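Local coordinates for protein ATP-dependent RNA helicase HrpB (Escherichia coli, PDB 6EUD) that hydrolyses ATP to ADP and phosphate and, as a DEAH/RHA-type RNA helicase, binds single-stranded RNA, at residues Arg198-Val203 with Ile228-Glu233; Phe221-Gly226 with Val291-Glu296; Ala633-Leu638 with Ile720-Asp725; Leu638-Ala643 with Tyr650-Val655. All coordinates share one frame; numbering follows the deposited sequence.

Contact 1. Residues Arg198-Val203 with Ile228-Glu233; sequences RFDDAV and IQRVQE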
# COMPACT_ATOMS: atom_id res chain seq x y z
N ARG A 198 -23.84 13.02 -18.51
CA ARG A 198 -23.34 13.10 -17.14
C ARG A 198 -23.69 11.83 -16.38
O ARG A 198 -24.65 11.14 -16.74
CB ARG A 198 -23.91 14.31 -16.41
CG ARG A 198 -23.76 15.61 -17.17
CD ARG A 198 -24.38 16.77 -16.41
NE ARG A 198 -23.66 17.00 -15.17
CZ ARG A 198 -24.25 17.12 -13.99
NH1 ARG A 198 -25.57 17.05 -13.92
NH2 ARG A 198 -23.52 17.33 -12.89
N PHE A 199 -22.95 11.51 -15.32
CA PHE A 199 -23.28 10.35 -14.50
C PHE A 199 -24.70 10.46 -13.92
O PHE A 199 -25.52 9.55 -14.09
CB PHE A 199 -22.24 10.16 -13.39
CG PHE A 199 -22.52 9.00 -12.46
CD1 PHE A 199 -22.21 7.69 -12.85
CD2 PHE A 199 -23.08 9.21 -11.20
CE1 PHE A 199 -22.47 6.62 -12.00
CE2 PHE A 199 -23.33 8.14 -10.34
CZ PHE A 199 -23.02 6.84 -10.74
N ASP A 200 -25.02 11.59 -13.27
CA ASP A 200 -26.29 11.71 -12.56
C ASP A 200 -27.50 11.67 -13.51
O ASP A 200 -28.52 11.05 -13.19
CB ASP A 200 -26.34 12.99 -11.69
CG ASP A 200 -26.15 14.28 -12.49
OD1 ASP A 200 -26.06 14.24 -13.74
OD2 ASP A 200 -26.12 15.36 -11.86
N ASP A 201 -27.40 12.31 -14.68
CA ASP A 201 -28.45 12.21 -15.69
C ASP A 201 -28.62 10.78 -16.19
O ASP A 201 -29.74 10.28 -16.34
CB ASP A 201 -28.15 13.10 -16.89
CG ASP A 201 -28.34 14.58 -16.58
OD1 ASP A 201 -29.13 14.90 -15.67
OD2 ASP A 201 -27.70 15.41 -17.26
N ALA A 202 -27.50 10.13 -16.48
CA ALA A 202 -27.54 8.79 -17.03
C ALA A 202 -28.18 7.84 -16.02
O ALA A 202 -29.03 7.04 -16.40
CB ALA A 202 -26.13 8.32 -17.41
N VAL A 203 -27.82 7.96 -14.74
CA VAL A 203 -28.37 7.04 -13.74
C VAL A 203 -29.88 7.30 -13.60
O VAL A 203 -30.67 6.36 -13.48
CB VAL A 203 -27.66 7.16 -12.36
CG1 VAL A 203 -28.42 6.41 -11.28
CG2 VAL A 203 -26.24 6.62 -12.43
N ILE A 228 -25.81 10.71 -4.52
CA ILE A 228 -27.18 10.56 -4.06
C ILE A 228 -28.00 11.84 -4.24
O ILE A 228 -29.14 11.79 -4.73
CB ILE A 228 -27.23 10.15 -2.58
CG1 ILE A 228 -26.65 8.74 -2.42
CG2 ILE A 228 -28.67 10.23 -2.04
CD1 ILE A 228 -26.72 8.20 -1.02
N GLN A 229 -27.44 12.98 -3.88
CA GLN A 229 -28.17 14.25 -3.98
C GLN A 229 -28.43 14.62 -5.43
O GLN A 229 -29.56 14.98 -5.81
CB GLN A 229 -27.40 15.37 -3.29
CG GLN A 229 -27.14 15.12 -1.83
CD GLN A 229 -26.39 16.27 -1.18
OE1 GLN A 229 -25.97 17.21 -1.86
NE2 GLN A 229 -26.22 16.20 0.13
N ARG A 230 -27.40 14.51 -6.27
CA ARG A 230 -27.52 14.93 -7.66
C ARG A 230 -28.46 14.03 -8.47
O ARG A 230 -29.25 14.54 -9.29
CB ARG A 230 -26.14 15.00 -8.32
CG ARG A 230 -25.35 16.22 -7.88
CD ARG A 230 -24.03 16.37 -8.61
NE ARG A 230 -23.09 15.32 -8.22
CZ ARG A 230 -22.33 15.36 -7.14
NH1 ARG A 230 -22.39 16.39 -6.32
NH2 ARG A 230 -21.50 14.36 -6.88
N VAL A 231 -28.40 12.71 -8.25
CA VAL A 231 -29.27 11.80 -8.97
C VAL A 231 -30.70 12.03 -8.50
O VAL A 231 -31.65 11.97 -9.29
CB VAL A 231 -28.87 10.32 -8.77
CG1 VAL A 231 -30.00 9.40 -9.22
CG2 VAL A 231 -27.57 10.00 -9.48
N GLN A 232 -30.84 12.31 -7.21
CA GLN A 232 -32.15 12.57 -6.64
C GLN A 232 -32.84 13.74 -7.35
O GLN A 232 -34.01 13.64 -7.73
CB GLN A 232 -32.06 12.85 -5.13
CG GLN A 232 -33.42 13.06 -4.49
CD GLN A 232 -33.36 13.12 -2.98
OE1 GLN A 232 -32.27 13.15 -2.40
NE2 GLN A 232 -34.51 13.14 -2.33
N GLU A 233 -32.10 14.82 -7.55
CA GLU A 233 -32.63 15.98 -8.26
C GLU A 233 -33.00 15.62 -9.70
O GLU A 233 -34.06 16.03 -10.18
CB GLU A 233 -31.62 17.13 -8.24
CG GLU A 233 -32.04 18.30 -9.09
CD GLU A 233 -31.26 19.55 -8.75
OE1 GLU A 233 -30.44 19.50 -7.81
OE2 GLU A 233 -31.48 20.59 -9.41
O HOH W 1 -28.25 17.11 -10.38
O HOH W 2 -23.41 13.71 -11.17

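Contact 2. Residues Phe221-Gly226 with Val291-Glu296; sequences FLPGVG and VDCAQE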
# COMPACT_ATOMS: atom_id res chain seq x y z
N PHE A 221 -27.92 1.84 -5.79
CA PHE A 221 -26.61 1.97 -5.16
C PHE A 221 -25.79 3.03 -5.86
O PHE A 221 -25.64 2.97 -7.07
CB PHE A 221 -25.85 0.63 -5.16
CG PHE A 221 -26.44 -0.42 -4.22
CD1 PHE A 221 -27.23 -1.46 -4.71
CD2 PHE A 221 -26.19 -0.37 -2.85
CE1 PHE A 221 -27.77 -2.44 -3.85
CE2 PHE A 221 -26.72 -1.33 -1.98
CZ PHE A 221 -27.51 -2.37 -2.48
N LEU A 222 -25.26 3.99 -5.10
CA LEU A 222 -24.43 5.08 -5.62
C LEU A 222 -23.13 5.18 -4.81
O LEU A 222 -23.04 4.63 -3.71
CB LEU A 222 -25.23 6.38 -5.57
CG LEU A 222 -26.39 6.32 -6.56
CD1 LEU A 222 -27.34 7.49 -6.45
CD2 LEU A 222 -25.79 6.20 -7.98
N PRO A 223 -22.11 5.89 -5.35
CA PRO A 223 -20.82 5.93 -4.64
C PRO A 223 -20.81 6.74 -3.34
O PRO A 223 -20.12 6.35 -2.39
CB PRO A 223 -19.88 6.58 -5.66
CG PRO A 223 -20.58 6.45 -7.01
CD PRO A 223 -22.03 6.54 -6.67
N GLY A 224 -21.54 7.84 -3.29
CA GLY A 224 -21.57 8.66 -2.09
C GLY A 224 -22.70 9.67 -2.03
O GLY A 224 -23.52 9.77 -2.94
N VAL A 225 -22.71 10.43 -0.93
CA VAL A 225 -23.76 11.39 -0.65
C VAL A 225 -23.98 12.41 -1.76
O VAL A 225 -25.12 12.69 -2.17
CB VAL A 225 -23.46 12.14 0.65
CG1 VAL A 225 -24.55 13.20 0.93
CG2 VAL A 225 -23.38 11.14 1.80
N GLY A 226 -22.90 12.97 -2.27
CA GLY A 226 -23.01 13.91 -3.38
C GLY A 226 -23.76 13.32 -4.57
O GLY A 226 -24.63 13.99 -5.13
N VAL A 291 -30.95 -1.04 -8.81
CA VAL A 291 -30.13 -0.43 -9.83
C VAL A 291 -28.77 -0.18 -9.21
O VAL A 291 -28.64 0.52 -8.22
CB VAL A 291 -30.73 0.89 -10.40
CG1 VAL A 291 -29.76 1.52 -11.41
CG2 VAL A 291 -32.10 0.63 -11.05
N ASP A 292 -27.77 -0.78 -9.82
CA ASP A 292 -26.41 -0.79 -9.31
C ASP A 292 -25.47 -0.04 -10.27
O ASP A 292 -25.20 -0.50 -11.41
CB ASP A 292 -25.95 -2.25 -9.10
CG ASP A 292 -24.47 -2.35 -8.77
OD1 ASP A 292 -23.92 -1.43 -8.12
OD2 ASP A 292 -23.85 -3.36 -9.16
N CYS A 293 -24.98 1.11 -9.82
CA CYS A 293 -24.07 1.91 -10.65
C CYS A 293 -22.72 1.21 -10.84
O CYS A 293 -21.93 1.60 -11.69
CB CYS A 293 -23.85 3.32 -10.05
SG CYS A 293 -22.76 3.40 -8.61
N ALA A 294 -22.47 0.19 -10.02
CA ALA A 294 -21.25 -0.63 -10.02
C ALA A 294 -19.97 0.14 -9.73
O ALA A 294 -18.89 -0.30 -10.13
CB ALA A 294 -21.11 -1.38 -11.35
N GLN A 295 -20.08 1.27 -9.03
CA GLN A 295 -18.92 2.09 -8.68
C GLN A 295 -18.86 2.41 -7.20
O GLN A 295 -19.79 2.96 -6.64
CB GLN A 295 -18.92 3.36 -9.51
CG GLN A 295 -18.50 3.06 -10.92
CD GLN A 295 -18.49 4.25 -11.82
OE1 GLN A 295 -18.80 5.36 -11.39
NE2 GLN A 295 -18.14 4.02 -13.09
N GLU A 296 -17.74 2.03 -6.59
CA GLU A 296 -17.47 2.24 -5.17
C GLU A 296 -16.58 3.45 -4.96
O GLU A 296 -15.82 3.86 -5.85
CB GLU A 296 -16.77 1.01 -4.57
CG GLU A 296 -17.63 0.08 -3.73
CD GLU A 296 -16.92 -1.23 -3.42
OE1 GLU A 296 -15.75 -1.38 -3.82
OE2 GLU A 296 -17.55 -2.12 -2.79

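Contact 3. Residues Ala633-Leu638 with Ile720-Asp725; sequences AEQLRL and IRYHED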
# COMPACT_ATOMS: atom_id res chain seq x y z
N ALA A 633 36.74 -2.09 -19.24
CA ALA A 633 35.79 -1.78 -18.16
C ALA A 633 34.38 -2.15 -18.56
O ALA A 633 33.67 -2.76 -17.78
CB ALA A 633 35.85 -0.29 -17.79
N GLU A 634 33.98 -1.79 -19.77
CA GLU A 634 32.64 -2.07 -20.26
C GLU A 634 32.41 -3.57 -20.39
O GLU A 634 31.36 -4.07 -20.02
CB GLU A 634 32.39 -1.37 -21.62
CG GLU A 634 31.07 -1.74 -22.29
CD GLU A 634 29.84 -1.34 -21.44
OE1 GLU A 634 29.98 -0.46 -20.55
OE2 GLU A 634 28.74 -1.89 -21.66
N GLN A 635 33.39 -4.29 -20.93
CA GLN A 635 33.31 -5.75 -21.04
C GLN A 635 33.18 -6.39 -19.65
O GLN A 635 32.40 -7.33 -19.47
CB GLN A 635 34.54 -6.31 -21.77
CG GLN A 635 34.43 -6.25 -23.29
CD GLN A 635 33.29 -7.10 -23.81
OE1 GLN A 635 33.34 -8.34 -23.76
NE2 GLN A 635 32.23 -6.44 -24.27
N LEU A 636 33.90 -5.86 -18.67
CA LEU A 636 33.76 -6.32 -17.30
C LEU A 636 32.32 -6.09 -16.83
O LEU A 636 31.67 -7.01 -16.33
CB LEU A 636 34.75 -5.60 -16.36
CG LEU A 636 34.62 -5.94 -14.86
CD1 LEU A 636 34.85 -7.42 -14.55
CD2 LEU A 636 35.57 -5.11 -14.03
N ARG A 637 31.81 -4.88 -17.04
CA ARG A 637 30.44 -4.58 -16.65
C ARG A 637 29.47 -5.57 -17.32
O ARG A 637 28.62 -6.13 -16.65
CB ARG A 637 30.05 -3.15 -16.99
CG ARG A 637 28.73 -2.73 -16.31
CD ARG A 637 28.23 -1.38 -16.78
NE ARG A 637 27.96 -1.40 -18.21
CZ ARG A 637 26.78 -1.69 -18.75
NH1 ARG A 637 25.74 -1.97 -17.97
NH2 ARG A 637 26.64 -1.69 -20.07
N LEU A 638 29.65 -5.83 -18.61
CA LEU A 638 28.83 -6.79 -19.33
C LEU A 638 29.02 -8.22 -18.78
O LEU A 638 28.06 -8.99 -18.65
CB LEU A 638 29.13 -6.72 -20.83
CG LEU A 638 28.64 -5.45 -21.53
CD1 LEU A 638 29.12 -5.35 -22.97
CD2 LEU A 638 27.13 -5.43 -21.48
N ILE A 720 36.87 -13.21 -25.95
CA ILE A 720 35.44 -13.45 -25.97
C ILE A 720 34.70 -12.11 -25.93
O ILE A 720 35.07 -11.22 -25.17
CB ILE A 720 35.03 -14.32 -24.78
CG1 ILE A 720 35.69 -15.71 -24.89
CG2 ILE A 720 33.52 -14.42 -24.68
CD1 ILE A 720 35.29 -16.67 -23.76
N ARG A 721 33.69 -11.96 -26.77
CA ARG A 721 32.94 -10.71 -26.87
C ARG A 721 31.62 -10.87 -26.13
O ARG A 721 30.69 -11.54 -26.59
CB ARG A 721 32.72 -10.34 -28.35
CG ARG A 721 32.23 -8.90 -28.60
CD ARG A 721 31.28 -8.83 -29.83
NE ARG A 721 31.83 -9.58 -30.95
CZ ARG A 721 31.11 -10.24 -31.85
NH1 ARG A 721 29.79 -10.27 -31.79
NH2 ARG A 721 31.74 -10.90 -32.81
N TYR A 722 31.53 -10.26 -24.95
CA TYR A 722 30.29 -10.37 -24.20
C TYR A 722 29.33 -9.28 -24.61
O TYR A 722 29.71 -8.26 -25.18
CB TYR A 722 30.56 -10.31 -22.70
CG TYR A 722 31.35 -11.49 -22.18
CD1 TYR A 722 30.71 -12.63 -21.71
CD2 TYR A 722 32.74 -11.48 -22.20
CE1 TYR A 722 31.44 -13.71 -21.26
CE2 TYR A 722 33.47 -12.54 -21.74
CZ TYR A 722 32.81 -13.65 -21.27
OH TYR A 722 33.54 -14.71 -20.82
N HIS A 723 28.06 -9.52 -24.31
CA HIS A 723 26.99 -8.64 -24.69
C HIS A 723 25.88 -8.78 -23.65
O HIS A 723 25.72 -9.84 -23.04
CB HIS A 723 26.50 -8.99 -26.09
CG HIS A 723 25.55 -7.99 -26.66
ND1 HIS A 723 24.21 -7.98 -26.35
CD2 HIS A 723 25.75 -6.96 -27.51
CE1 HIS A 723 23.62 -6.99 -26.99
NE2 HIS A 723 24.53 -6.35 -27.71
N GLU A 724 25.12 -7.70 -23.44
CA GLU A 724 24.07 -7.72 -22.41
C GLU A 724 23.01 -8.75 -22.74
O GLU A 724 22.49 -9.39 -21.83
CB GLU A 724 23.45 -6.32 -22.21
CG GLU A 724 22.71 -5.74 -23.40
CD GLU A 724 23.56 -4.80 -24.26
OE1 GLU A 724 24.80 -4.72 -24.05
OE2 GLU A 724 22.99 -4.13 -25.15
N ASP A 725 22.72 -8.92 -24.04
CA ASP A 725 21.65 -9.79 -24.51
C ASP A 725 22.13 -10.96 -25.40
O ASP A 725 21.68 -12.09 -25.25
CB ASP A 725 20.60 -8.96 -25.28
CG ASP A 725 19.82 -8.01 -24.38
OD1 ASP A 725 19.50 -8.37 -23.23
OD2 ASP A 725 19.54 -6.87 -24.83
O HOH W 3 35.71 -9.64 -22.69

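Contact 4. Residues Leu638-Ala643 with Tyr650-Val655; sequences LRLLCA and YDWPAV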
# COMPACT_ATOMS: atom_id res chain seq x y z
N LEU A 638 29.65 -5.83 -18.61
CA LEU A 638 28.83 -6.79 -19.33
C LEU A 638 29.02 -8.22 -18.78
O LEU A 638 28.06 -8.99 -18.65
CB LEU A 638 29.13 -6.72 -20.83
CG LEU A 638 28.64 -5.45 -21.53
CD1 LEU A 638 29.12 -5.35 -22.97
CD2 LEU A 638 27.13 -5.43 -21.48
N ARG A 639 30.26 -8.59 -18.44
CA ARG A 639 30.50 -9.91 -17.86
C ARG A 639 29.79 -10.07 -16.53
O ARG A 639 29.30 -11.16 -16.21
CB ARG A 639 32.00 -10.16 -17.70
CG ARG A 639 32.65 -10.44 -19.04
CD ARG A 639 34.16 -10.20 -19.00
NE ARG A 639 34.78 -11.16 -18.10
CZ ARG A 639 35.92 -10.93 -17.47
NH1 ARG A 639 36.55 -9.77 -17.65
NH2 ARG A 639 36.41 -11.83 -16.64
N LEU A 640 29.74 -8.99 -15.74
CA LEU A 640 28.99 -9.01 -14.48
C LEU A 640 27.49 -9.20 -14.71
O LEU A 640 26.83 -9.94 -13.97
CB LEU A 640 29.25 -7.73 -13.68
CG LEU A 640 30.66 -7.73 -13.08
CD1 LEU A 640 31.02 -6.37 -12.46
CD2 LEU A 640 30.78 -8.88 -12.06
N LEU A 641 26.96 -8.56 -15.74
CA LEU A 641 25.56 -8.72 -16.11
C LEU A 641 25.30 -10.16 -16.49
O LEU A 641 24.30 -10.74 -16.04
CB LEU A 641 25.17 -7.80 -17.27
CG LEU A 641 25.05 -6.30 -17.01
CD1 LEU A 641 24.66 -5.57 -18.31
CD2 LEU A 641 24.05 -6.02 -15.89
N CYS A 642 26.18 -10.74 -17.32
CA CYS A 642 25.98 -12.12 -17.81
C CYS A 642 26.14 -13.16 -16.71
O CYS A 642 25.36 -14.10 -16.65
CB CYS A 642 26.95 -12.42 -18.96
SG CYS A 642 26.50 -11.47 -20.43
N ALA A 643 27.12 -12.98 -15.83
CA ALA A 643 27.28 -13.85 -14.65
C ALA A 643 26.01 -13.94 -13.83
O ALA A 643 25.66 -15.01 -13.34
CB ALA A 643 28.43 -13.35 -13.76
N TYR A 650 25.29 -17.33 -7.37
CA TYR A 650 26.24 -16.48 -6.64
C TYR A 650 25.72 -15.05 -6.52
O TYR A 650 24.82 -14.64 -7.26
CB TYR A 650 27.60 -16.48 -7.32
CG TYR A 650 28.12 -17.86 -7.55
CD1 TYR A 650 28.59 -18.63 -6.49
CD2 TYR A 650 28.13 -18.43 -8.82
CE1 TYR A 650 29.06 -19.89 -6.70
CE2 TYR A 650 28.60 -19.68 -9.03
CZ TYR A 650 29.07 -20.42 -7.97
OH TYR A 650 29.53 -21.70 -8.18
N ASP A 651 26.30 -14.28 -5.60
CA ASP A 651 25.83 -12.93 -5.36
C ASP A 651 26.60 -11.90 -6.18
O ASP A 651 27.48 -11.22 -5.66
CB ASP A 651 25.91 -12.59 -3.87
CG ASP A 651 24.91 -13.37 -3.05
OD1 ASP A 651 23.74 -13.47 -3.47
OD2 ASP A 651 25.30 -13.90 -1.98
N TRP A 652 26.25 -11.78 -7.45
CA TRP A 652 26.90 -10.81 -8.31
C TRP A 652 26.30 -9.44 -8.05
O TRP A 652 25.09 -9.31 -7.83
CB TRP A 652 26.77 -11.21 -9.80
CG TRP A 652 27.18 -12.62 -10.06
CD1 TRP A 652 26.36 -13.71 -10.13
CD2 TRP A 652 28.52 -13.13 -10.23
NE1 TRP A 652 27.10 -14.85 -10.34
CE2 TRP A 652 28.42 -14.52 -10.41
CE3 TRP A 652 29.79 -12.53 -10.25
CZ2 TRP A 652 29.54 -15.33 -10.61
CZ3 TRP A 652 30.89 -13.33 -10.44
CH2 TRP A 652 30.76 -14.72 -10.63
N PRO A 653 27.14 -8.39 -8.05
CA PRO A 653 26.67 -7.01 -7.89
C PRO A 653 25.86 -6.52 -9.07
O PRO A 653 26.15 -6.82 -10.22
CB PRO A 653 27.98 -6.21 -7.76
CG PRO A 653 28.98 -7.04 -8.44
CD PRO A 653 28.60 -8.46 -8.11
N ALA A 654 24.82 -5.75 -8.77
CA ALA A 654 24.09 -5.05 -9.80
C ALA A 654 25.01 -3.99 -10.40
O ALA A 654 25.73 -3.30 -9.68
CB ALA A 654 22.83 -4.42 -9.23
N VAL A 655 25.00 -3.89 -11.72
CA VAL A 655 25.86 -2.96 -12.42
C VAL A 655 25.10 -2.27 -13.54
O VAL A 655 25.68 -1.86 -14.53
CB VAL A 655 27.10 -3.66 -13.00
CG1 VAL A 655 28.02 -4.12 -11.88
CG2 VAL A 655 26.68 -4.84 -13.88
O HOH W 4 25.37 -8.14 -12.26

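Contact 1. Residues Arg198-Val203 with Ile228-Glu233
Asp200 OD2, lying 3.6 Å from Arg230 CB, is gripped by two donors. Arg198 NH1 forms a salt bridge with it at 2.7 Å, although the hydrogen bond is sharply bent (115° at the hydrogen) and weak. Water 1 donates both to OD2 and, at 3.0 Å, to Arg230 O, so helix 199-213 is tied to the backbone of helix 225-236 through solvent. Arg230 crosses Asp200 at about a right angle and offers its aliphatic CB, CG and CD; its NE stays 4.7 Å from Asp200 OD2. A second water sits at the edge of the Arg230 guanidinium, in its plane, weakly bonded to Arg230 NE and Asp200 N.

Away from the arginines the contact is apolar. Val231 CG2 lies 3.7 Å from Asp200 CA, and Val203 CG1 meets Val231 CG1 at 4.0 Å. Such short, branched side chains suit the place, for the axes of 199-203 and 228-233 approach to 8.4 Å at -53°. Val231 also touches Leu273 of strand 269-274, as expected of helices packed on the sheet of a RecA-like domain.

Valines thus make the apolar part, while a buried carboxylate, probably stabilised by Arg198 and the helix dipole, joins the helices through water.

Contact 2. Residues Phe221-Gly226 with Val291-Glu296
Phe221 and Asp292 face each other across a parallel beta bridge in the central sheet of the second RecA-like domain, where strand 217-221 ends beside strand 287-302. Their side chains project from the same face, bringing Phe221 CB within 4.1 Å of Asp292 OD1. Backbone bonds hold this register: Phe221 N to Val291 O at 2.9 Å, and a weak one from Cys293 N to Phe221 O at 3.4 Å.

Beyond the bridge the two segments are joined by side chains instead. Strand 287-302 is interrupted here by an Asx turn, in which Asp292 OD1 receives Ala294 N at 2.9 Å from above the carboxylate plane, 70° out of it. The same carboxylate makes a salt bridge with Arg323 of helix 317-325, in whose last turn the QRAGRAGR sequence of helicase motif VI begins, and OD2 is hydrogen-bonded to His337 ND1. An aspartate thus serves both the turn and that helix.

Cys293 points at segment 221-226. Its SG stands between its own backbone N and carbonyl carbon (chi1 75°), and the small thiol fits alongside Leu222 and Pro223. The CB of Leu222 is directed away, yet CD2 returns to reach Cys293 CB at 4.0 Å. Phe199 of helix 199-213 covers Leu222, Cys293 and Gln295 together. Phe221 is about 11 Å, side chain to side chain, from Thr32 of the predicted ATP site.

Pro223, just ahead of the Gly224 N-cap of helix 225-236, lays its ring beside segment 291-296: CD is 3.8 Å from Cys293 SG, and CG is 3.6 Å from Gln295 O.

Contact 3. Residues Ala633-Leu638 with Ile720-Asp725
Leu638, Gln635 and Tyr722 bury most of the surface between helix 631-646 and the chain leaving strand 717-721. Leu638 points at that chain and touches it with both methyls: CD1 lies 3.7 Å from Tyr722 O, and CD2 meets Glu724 OE1 at 3.5 Å.

One helical turn earlier, Gln635 makes the polar part. Its chain bends at chi2 (-64°), and the amide reaches both backbone groups of Tyr722. Tyr722 N donates to a lone pair of Gln635 OE1 at 2.9 Å, while Gln635 NE2 donates to Tyr722 O at 3.2 Å, almost straight at 174° but from above the carbonyl plane. OE1 also lies at the edge of the tyrosine ring and accepts from water 3, which reaches on to Ile720 O. Glutamine, donor and acceptor at once, suits this place. An alanine here would probably leave Tyr722 N and O without their mates and this part of the chain freer to shift.

The Tyr722 hydroxyl is hydrogen-bonded to Pro707 O, so the ring has a second hold. This is a two-point recognition of one residue's backbone by a side-chain amide, joining helix 631-646 to the chain just after strand 717-721 in the HrpB C-terminal region.

Contact 4. Residues Leu638-Ala643 with Tyr650-Val655
Ala643 places its methyl squarely over the indole of Trp652, a CH-pi contact with CB 3.6 Å from the centroid of the six-membered ring and 15° off the ring normal. Alanine suits the place because a short side chain lets the broad ring approach the helix so closely. Next to it, Leu640 spreads its two branches: CD2 reaches Trp652 CE3 at 4.2 Å, and CD1 meets Val655 CG1 at 3.8 Å. The other valine methyl, CG2, sits 3.5 Å from Leu641 CD2, so the two methyls of the beta-branched residue reach two successive leucines.

A second shell holds these groups. Tyr650 CB lies over the opposite face of the indole, toward the rim, and Trp652 NE1 gives its hydrogen bond to Leu647 O, fixing the rotation of the ring. Water 4 donates to Pro653 O at 2.6 Å and, weakly, to Leu640 O, linking loop and helix backbones. Helix 696-705 adds Leu702 against Leu640 and Met698 against Trp652. An alanine in place of Trp652 would probably open a gap between Ala643 and Tyr650 and leave Leu647 O without its indole partner.

The whole is a helix and the irregular segment that folds back along it: after helix 631-646 the chain reverses and lays Trp652, Pro653 and Val655 on the helix flank before helix 657-662 begins.

In the fold
From the N terminus, contact 1 closes a loop from helix 199-213 through strand 217-221 to helix 225-236. Before it is complete, contact 2 opens at the end of that strand and runs on to strand 287-302, so the two cross. They touch where Phe199 packs on Cys293, joining helices to sheet within one RecA-like domain. Contacts 3 and 4 follow in series, with centres more than 50 Å from those of the first pair. Contact 4, a short reversal after helix 631-646, is nested inside the long loop that contact 3 closes to strand 717-721. Their segments meet at Leu638, and the two use different sides of one helix.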